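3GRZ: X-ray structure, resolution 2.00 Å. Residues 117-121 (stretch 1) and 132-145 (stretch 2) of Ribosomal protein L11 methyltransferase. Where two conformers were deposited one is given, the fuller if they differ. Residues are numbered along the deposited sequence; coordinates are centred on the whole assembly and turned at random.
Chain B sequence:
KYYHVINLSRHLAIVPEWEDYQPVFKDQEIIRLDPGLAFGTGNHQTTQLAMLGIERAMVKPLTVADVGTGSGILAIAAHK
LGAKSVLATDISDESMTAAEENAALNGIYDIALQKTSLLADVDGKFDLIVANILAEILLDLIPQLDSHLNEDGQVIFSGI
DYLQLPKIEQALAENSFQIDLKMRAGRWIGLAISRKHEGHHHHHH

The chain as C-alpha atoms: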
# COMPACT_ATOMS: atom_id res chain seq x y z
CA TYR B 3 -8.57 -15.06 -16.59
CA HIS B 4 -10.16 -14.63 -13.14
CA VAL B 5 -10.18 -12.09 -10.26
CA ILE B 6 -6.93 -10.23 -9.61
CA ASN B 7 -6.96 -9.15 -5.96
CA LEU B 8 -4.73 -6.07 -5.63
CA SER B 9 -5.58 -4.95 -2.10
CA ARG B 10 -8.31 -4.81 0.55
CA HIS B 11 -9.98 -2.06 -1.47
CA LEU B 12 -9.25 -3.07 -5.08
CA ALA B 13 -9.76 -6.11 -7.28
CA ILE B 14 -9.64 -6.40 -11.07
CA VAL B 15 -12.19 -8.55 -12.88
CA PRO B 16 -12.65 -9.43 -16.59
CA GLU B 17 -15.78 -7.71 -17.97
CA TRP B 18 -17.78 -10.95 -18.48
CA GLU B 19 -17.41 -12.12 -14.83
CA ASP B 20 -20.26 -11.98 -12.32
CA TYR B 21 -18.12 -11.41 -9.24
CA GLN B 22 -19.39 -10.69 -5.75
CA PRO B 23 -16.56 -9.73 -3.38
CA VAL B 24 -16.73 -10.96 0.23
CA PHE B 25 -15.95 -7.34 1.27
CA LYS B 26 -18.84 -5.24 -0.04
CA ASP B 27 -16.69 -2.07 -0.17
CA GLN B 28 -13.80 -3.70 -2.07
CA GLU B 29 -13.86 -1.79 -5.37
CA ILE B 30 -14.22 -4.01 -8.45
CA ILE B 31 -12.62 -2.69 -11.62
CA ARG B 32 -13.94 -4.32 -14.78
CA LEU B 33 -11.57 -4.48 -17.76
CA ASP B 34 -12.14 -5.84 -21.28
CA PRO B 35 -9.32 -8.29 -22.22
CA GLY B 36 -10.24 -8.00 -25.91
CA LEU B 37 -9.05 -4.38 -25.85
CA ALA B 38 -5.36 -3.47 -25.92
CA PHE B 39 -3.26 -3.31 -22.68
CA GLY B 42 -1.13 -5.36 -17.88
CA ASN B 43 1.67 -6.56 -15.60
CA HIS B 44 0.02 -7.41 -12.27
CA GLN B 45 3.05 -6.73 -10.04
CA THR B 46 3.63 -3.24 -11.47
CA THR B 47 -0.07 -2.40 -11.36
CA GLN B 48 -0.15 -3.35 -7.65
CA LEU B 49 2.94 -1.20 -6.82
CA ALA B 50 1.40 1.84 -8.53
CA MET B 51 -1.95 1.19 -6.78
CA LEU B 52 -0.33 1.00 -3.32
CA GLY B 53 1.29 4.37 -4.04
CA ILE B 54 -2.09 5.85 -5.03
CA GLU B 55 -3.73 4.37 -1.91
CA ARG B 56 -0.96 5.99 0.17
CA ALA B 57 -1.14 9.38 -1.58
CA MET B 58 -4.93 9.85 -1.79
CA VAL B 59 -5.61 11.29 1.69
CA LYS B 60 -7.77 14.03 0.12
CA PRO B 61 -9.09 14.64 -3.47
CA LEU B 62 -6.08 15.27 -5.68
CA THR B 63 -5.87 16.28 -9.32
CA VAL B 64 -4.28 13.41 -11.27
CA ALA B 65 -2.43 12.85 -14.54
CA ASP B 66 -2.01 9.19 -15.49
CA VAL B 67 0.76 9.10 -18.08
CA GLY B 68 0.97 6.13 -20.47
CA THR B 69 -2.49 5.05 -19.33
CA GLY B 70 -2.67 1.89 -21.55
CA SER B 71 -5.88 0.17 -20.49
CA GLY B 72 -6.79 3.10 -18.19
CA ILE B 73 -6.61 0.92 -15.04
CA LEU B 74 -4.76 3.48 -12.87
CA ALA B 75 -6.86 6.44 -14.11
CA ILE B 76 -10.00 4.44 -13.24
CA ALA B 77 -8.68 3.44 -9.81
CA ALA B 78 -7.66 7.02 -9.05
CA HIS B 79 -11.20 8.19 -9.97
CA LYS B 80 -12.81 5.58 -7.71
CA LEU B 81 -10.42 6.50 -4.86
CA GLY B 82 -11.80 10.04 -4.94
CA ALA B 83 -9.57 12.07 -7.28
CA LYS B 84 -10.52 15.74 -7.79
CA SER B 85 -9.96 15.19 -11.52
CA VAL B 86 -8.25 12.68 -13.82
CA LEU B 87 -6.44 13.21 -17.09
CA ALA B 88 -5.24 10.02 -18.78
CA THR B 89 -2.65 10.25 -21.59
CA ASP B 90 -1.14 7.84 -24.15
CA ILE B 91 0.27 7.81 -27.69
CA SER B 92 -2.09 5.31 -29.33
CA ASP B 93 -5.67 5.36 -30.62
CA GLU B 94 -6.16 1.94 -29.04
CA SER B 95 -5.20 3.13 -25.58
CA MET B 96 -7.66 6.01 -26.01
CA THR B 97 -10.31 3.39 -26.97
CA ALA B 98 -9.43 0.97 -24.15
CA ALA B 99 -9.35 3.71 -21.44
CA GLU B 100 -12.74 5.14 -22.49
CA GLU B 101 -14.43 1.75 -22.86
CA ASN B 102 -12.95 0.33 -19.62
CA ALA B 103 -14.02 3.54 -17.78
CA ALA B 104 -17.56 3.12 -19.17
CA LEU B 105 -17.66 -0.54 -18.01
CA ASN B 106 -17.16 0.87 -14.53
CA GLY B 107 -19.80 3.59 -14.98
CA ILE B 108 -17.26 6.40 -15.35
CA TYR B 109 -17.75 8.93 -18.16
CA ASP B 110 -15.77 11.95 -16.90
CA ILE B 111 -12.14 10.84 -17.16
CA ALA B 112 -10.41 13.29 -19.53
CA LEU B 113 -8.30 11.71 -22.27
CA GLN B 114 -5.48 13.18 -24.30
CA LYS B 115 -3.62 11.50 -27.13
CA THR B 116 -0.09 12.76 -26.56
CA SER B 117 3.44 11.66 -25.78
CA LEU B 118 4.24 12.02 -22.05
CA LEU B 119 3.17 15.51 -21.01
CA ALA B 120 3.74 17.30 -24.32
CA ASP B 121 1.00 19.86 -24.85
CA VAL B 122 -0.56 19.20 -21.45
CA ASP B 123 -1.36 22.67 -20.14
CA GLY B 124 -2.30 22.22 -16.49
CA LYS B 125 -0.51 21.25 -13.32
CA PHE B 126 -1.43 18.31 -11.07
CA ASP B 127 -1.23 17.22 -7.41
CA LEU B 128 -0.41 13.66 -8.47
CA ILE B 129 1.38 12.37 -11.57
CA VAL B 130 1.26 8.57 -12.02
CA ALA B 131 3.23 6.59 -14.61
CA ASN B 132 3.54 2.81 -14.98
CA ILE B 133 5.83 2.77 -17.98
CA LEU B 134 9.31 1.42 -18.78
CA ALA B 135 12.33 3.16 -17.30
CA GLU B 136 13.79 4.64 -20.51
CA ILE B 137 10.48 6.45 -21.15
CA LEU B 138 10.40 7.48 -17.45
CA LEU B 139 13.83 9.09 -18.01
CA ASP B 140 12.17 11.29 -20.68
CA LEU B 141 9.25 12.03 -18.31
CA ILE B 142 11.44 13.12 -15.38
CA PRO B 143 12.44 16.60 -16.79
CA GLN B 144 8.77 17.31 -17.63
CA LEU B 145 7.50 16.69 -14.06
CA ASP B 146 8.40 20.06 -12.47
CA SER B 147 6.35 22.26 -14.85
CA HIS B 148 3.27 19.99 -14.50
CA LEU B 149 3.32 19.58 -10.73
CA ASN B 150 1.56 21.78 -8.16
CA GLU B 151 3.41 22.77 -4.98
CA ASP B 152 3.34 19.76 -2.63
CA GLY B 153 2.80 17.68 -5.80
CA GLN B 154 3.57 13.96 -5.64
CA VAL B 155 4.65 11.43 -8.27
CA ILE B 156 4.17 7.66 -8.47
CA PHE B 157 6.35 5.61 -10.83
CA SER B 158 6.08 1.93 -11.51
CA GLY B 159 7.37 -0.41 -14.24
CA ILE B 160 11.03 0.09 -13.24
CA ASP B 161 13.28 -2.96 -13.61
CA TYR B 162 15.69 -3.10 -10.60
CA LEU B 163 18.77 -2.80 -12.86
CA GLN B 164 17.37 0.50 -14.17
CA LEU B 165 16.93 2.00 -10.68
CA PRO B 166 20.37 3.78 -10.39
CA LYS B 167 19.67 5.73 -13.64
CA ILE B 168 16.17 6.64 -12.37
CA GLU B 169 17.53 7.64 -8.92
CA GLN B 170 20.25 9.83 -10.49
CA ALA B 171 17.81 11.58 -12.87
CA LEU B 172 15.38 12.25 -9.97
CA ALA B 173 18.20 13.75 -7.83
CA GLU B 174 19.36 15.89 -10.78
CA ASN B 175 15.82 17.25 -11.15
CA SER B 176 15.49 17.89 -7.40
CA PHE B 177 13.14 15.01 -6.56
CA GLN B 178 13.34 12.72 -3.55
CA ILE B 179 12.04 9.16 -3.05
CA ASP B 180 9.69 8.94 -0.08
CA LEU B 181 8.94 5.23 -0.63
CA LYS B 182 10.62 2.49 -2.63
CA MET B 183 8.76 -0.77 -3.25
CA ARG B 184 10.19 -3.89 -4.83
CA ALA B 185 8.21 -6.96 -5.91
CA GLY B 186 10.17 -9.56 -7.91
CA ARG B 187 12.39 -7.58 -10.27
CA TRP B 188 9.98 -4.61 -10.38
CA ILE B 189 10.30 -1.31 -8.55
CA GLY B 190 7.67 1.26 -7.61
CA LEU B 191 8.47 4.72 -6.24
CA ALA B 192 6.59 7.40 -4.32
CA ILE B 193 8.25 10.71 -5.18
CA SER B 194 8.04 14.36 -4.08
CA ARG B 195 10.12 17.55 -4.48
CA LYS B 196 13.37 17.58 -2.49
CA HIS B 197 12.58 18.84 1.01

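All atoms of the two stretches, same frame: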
# COMPACT_ATOMS: atom_id res chain seq x y z
N SER B 117 2.26 12.30 -26.31
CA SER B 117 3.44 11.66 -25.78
C SER B 117 3.88 12.34 -24.48
O SER B 117 4.21 13.52 -24.47
CB SER B 117 4.57 11.69 -26.82
OG SER B 117 5.69 10.97 -26.35
N LEU B 118 3.88 11.56 -23.40
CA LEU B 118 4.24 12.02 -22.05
C LEU B 118 3.36 13.18 -21.62
O LEU B 118 2.15 13.01 -21.53
CB LEU B 118 5.74 12.32 -21.93
CG LEU B 118 6.59 11.07 -22.19
CD1 LEU B 118 8.06 11.43 -22.21
CD2 LEU B 118 6.31 10.00 -21.14
N LEU B 119 3.95 14.34 -21.37
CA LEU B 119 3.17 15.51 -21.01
C LEU B 119 3.34 16.67 -21.99
O LEU B 119 3.11 17.83 -21.62
CB LEU B 119 3.48 15.96 -19.57
CG LEU B 119 3.03 15.03 -18.44
CD1 LEU B 119 3.72 15.40 -17.14
CD2 LEU B 119 1.51 15.00 -18.27
N ALA B 120 3.70 16.34 -23.23
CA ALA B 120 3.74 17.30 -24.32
C ALA B 120 2.34 17.86 -24.55
O ALA B 120 1.36 17.11 -24.66
CB ALA B 120 4.27 16.66 -25.60
N ASP B 121 2.25 19.19 -24.54
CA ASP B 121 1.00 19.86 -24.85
C ASP B 121 -0.07 19.67 -23.78
O ASP B 121 -1.26 19.92 -24.02
CB ASP B 121 0.49 19.41 -26.23
CG ASP B 121 1.40 19.85 -27.36
OD1 ASP B 121 1.50 21.07 -27.61
OD2 ASP B 121 2.02 18.97 -28.00
N ASN B 132 3.06 4.19 -14.95
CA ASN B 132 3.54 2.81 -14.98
C ASN B 132 4.01 2.52 -16.39
O ASN B 132 3.28 1.97 -17.21
CB ASN B 132 2.45 1.82 -14.55
CG ASN B 132 2.94 0.38 -14.50
OD1 ASN B 132 4.14 0.12 -14.55
ND2 ASN B 132 2.01 -0.55 -14.41
N ILE B 133 5.24 2.92 -16.66
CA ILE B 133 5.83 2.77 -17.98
C ILE B 133 7.31 2.40 -17.79
O ILE B 133 7.87 2.56 -16.69
CB ILE B 133 5.66 4.05 -18.87
CG1 ILE B 133 6.20 5.29 -18.16
CG2 ILE B 133 4.18 4.28 -19.26
CD1 ILE B 133 5.85 6.64 -18.82
N LEU B 134 7.93 1.90 -18.84
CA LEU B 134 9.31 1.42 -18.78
C LEU B 134 10.29 2.55 -18.52
O LEU B 134 10.02 3.70 -18.87
CB LEU B 134 9.66 0.62 -20.03
CG LEU B 134 8.74 -0.58 -20.31
CD1 LEU B 134 9.09 -1.23 -21.62
CD2 LEU B 134 8.73 -1.61 -19.17
N ALA B 135 11.40 2.20 -17.89
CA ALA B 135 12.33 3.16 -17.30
C ALA B 135 12.96 4.15 -18.28
O ALA B 135 13.19 5.30 -17.92
CB ALA B 135 13.40 2.44 -16.51
N GLU B 136 13.24 3.72 -19.51
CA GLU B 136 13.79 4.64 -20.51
C GLU B 136 12.82 5.75 -20.92
O GLU B 136 13.25 6.86 -21.21
CB GLU B 136 14.38 3.93 -21.74
CG GLU B 136 13.51 2.89 -22.41
CD GLU B 136 13.75 1.50 -21.85
OE1 GLU B 136 14.77 0.85 -22.21
OE2 GLU B 136 12.91 1.08 -21.03
N ILE B 137 11.52 5.45 -20.90
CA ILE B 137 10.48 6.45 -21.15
C ILE B 137 10.32 7.33 -19.90
O ILE B 137 10.16 8.55 -20.01
CB ILE B 137 9.13 5.80 -21.54
CG1 ILE B 137 9.34 4.77 -22.66
CG2 ILE B 137 8.12 6.87 -22.00
CD1 ILE B 137 8.20 3.78 -22.80
N LEU B 138 10.40 6.72 -18.71
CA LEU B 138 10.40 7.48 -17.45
C LEU B 138 11.52 8.53 -17.40
O LEU B 138 11.28 9.65 -16.93
CB LEU B 138 10.49 6.57 -16.23
CG LEU B 138 9.25 5.75 -15.88
CD1 LEU B 138 9.59 4.80 -14.74
CD2 LEU B 138 8.09 6.64 -15.50
N LEU B 139 12.70 8.17 -17.90
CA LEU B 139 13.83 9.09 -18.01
C LEU B 139 13.50 10.33 -18.85
O LEU B 139 13.96 11.43 -18.54
CB LEU B 139 15.09 8.39 -18.54
CG LEU B 139 15.75 7.34 -17.61
CD1 LEU B 139 16.81 6.54 -18.33
CD2 LEU B 139 16.33 7.98 -16.35
N ASP B 140 12.68 10.16 -19.89
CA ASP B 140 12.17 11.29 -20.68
C ASP B 140 11.07 12.07 -19.94
O ASP B 140 10.92 13.28 -20.15
CB ASP B 140 11.67 10.83 -22.05
CG ASP B 140 12.78 10.28 -22.93
OD1 ASP B 140 13.95 10.69 -22.75
OD2 ASP B 140 12.49 9.43 -23.80
N LEU B 141 10.31 11.38 -19.09
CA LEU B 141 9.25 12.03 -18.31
C LEU B 141 9.81 12.89 -17.18
O LEU B 141 9.25 13.95 -16.87
CB LEU B 141 8.27 10.99 -17.72
CG LEU B 141 7.10 11.52 -16.89
CD1 LEU B 141 6.17 12.46 -17.71
CD2 LEU B 141 6.30 10.37 -16.30
N ILE B 142 10.89 12.43 -16.55
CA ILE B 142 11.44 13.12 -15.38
C ILE B 142 11.61 14.66 -15.55
O ILE B 142 11.04 15.41 -14.75
CB ILE B 142 12.70 12.38 -14.78
CG1 ILE B 142 12.27 11.09 -14.06
CG2 ILE B 142 13.44 13.29 -13.81
CD1 ILE B 142 13.38 10.06 -13.86
N PRO B 143 12.29 15.13 -16.63
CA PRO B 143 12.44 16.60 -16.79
C PRO B 143 11.16 17.38 -17.09
O PRO B 143 11.18 18.62 -17.05
CB PRO B 143 13.42 16.74 -17.97
CG PRO B 143 14.01 15.40 -18.18
CD PRO B 143 12.97 14.43 -17.74
N GLN B 144 10.07 16.67 -17.38
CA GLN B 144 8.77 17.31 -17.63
C GLN B 144 7.92 17.46 -16.37
O GLN B 144 6.94 18.19 -16.39
CB GLN B 144 7.95 16.53 -18.67
CG GLN B 144 8.68 16.23 -19.97
CD GLN B 144 7.74 15.80 -21.10
OE1 GLN B 144 6.53 15.69 -20.91
NE2 GLN B 144 8.31 15.56 -22.28
N LEU B 145 8.31 16.77 -15.29
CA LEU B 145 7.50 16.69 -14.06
C LEU B 145 7.31 18.04 -13.37
O LEU B 145 6.18 18.40 -13.04
CB LEU B 145 8.08 15.69 -13.06
CG LEU B 145 8.05 14.19 -13.38
CD1 LEU B 145 8.86 13.44 -12.34
CD2 LEU B 145 6.60 13.67 -13.45
O HOH W 1 6.87 14.27 -24.48

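A tight turn packs two leucines against the side of a helix in this small, mainly apolar contact, and the amide of one glutamine side chain, bonded directly at one end and through a water at the other, fixes the turn in place.

The turn runs from Ser-117 to Ala-120 and is of type II', closed by a hydrogen bond from Ala-120 N to Ser-117 O (3.1 Å). Leu-118 occupies its second position with phi/psi of 57/-118, a conformation that glycine adopts most easily and that is unusual for a residue that carries a CB. Here it accompanies a side chain that is put to full use: the CA-to-CB bonds of Leu-118 and Leu-119 both point toward the helix, and these two residues supply nearly all the surface that the turn contributes to the 327 Å² buried between the stretches.

Leu-118 is the center of the apolar contact. With chi1 m and chi2 t, a common leucine rotamer, it reaches across toward the helix, where CD2 touches both Ile-137 and Leu-141 and CD1 lies beside Asp-140 and the backbone of Leu-141. Leu-118 CD2 lies 3.7 Å from Ile-137 CG2 and 4.1 Å from Leu-141 CB, and it also meets Ile-133 CD1, at 4.1 Å, from the segment that precedes the helix. Isoleucine suits both 133 and 137 because each offers Leu-118 a purely apolar methyl. Leu-118 CD1 is 3.7 Å from Asp-140 CB, and Leu-118 CD1 is 3.8 Å from Leu-141 N. The spacing of Ile-137 and Leu-141 by four residues places them along one side of the helix, where a neighboring segment can touch both; Gln-144 follows three residues on, its CB also pointing toward the turn. Asp-140 suits the margin of this patch: its CB offers an apolar surface to the leucine, while the residue is exposed, so its charged carboxylate need not be buried.

Leu-119 is buried and carries the packing inward. Leu-119 CD1 meets Leu-141 CD1 at 3.9 Å. The CA-to-CB bond of Leu-141 points sideways relative to the turn, but the end of its side chain comes nearer, in the t,p rotamer, so this buried residue can touch both leucines. Aliphatic side chains fit such a place because they fill space without leaving polar groups in need of partners.

Gln-144 provides the polar part of the contact. With chi1 m and chi2 t its side chain extends far enough to bring Gln-144 OE1 within 2.9 Å of Leu-119 N, which donates a hydrogen bond to it at an N-H...O angle of 141°. This backbone NH is not the one used to close the turn, so the glutamine gives it a partner. The other end of the amide is used as well: Gln-144 NE2 donates to a water whose oxygen lies 2.9 Å away, and the same water donates to Ser-117 O, which lies 2.8 Å from the water oxygen. A primary amide suits this position because it carries an acceptor and a donor together.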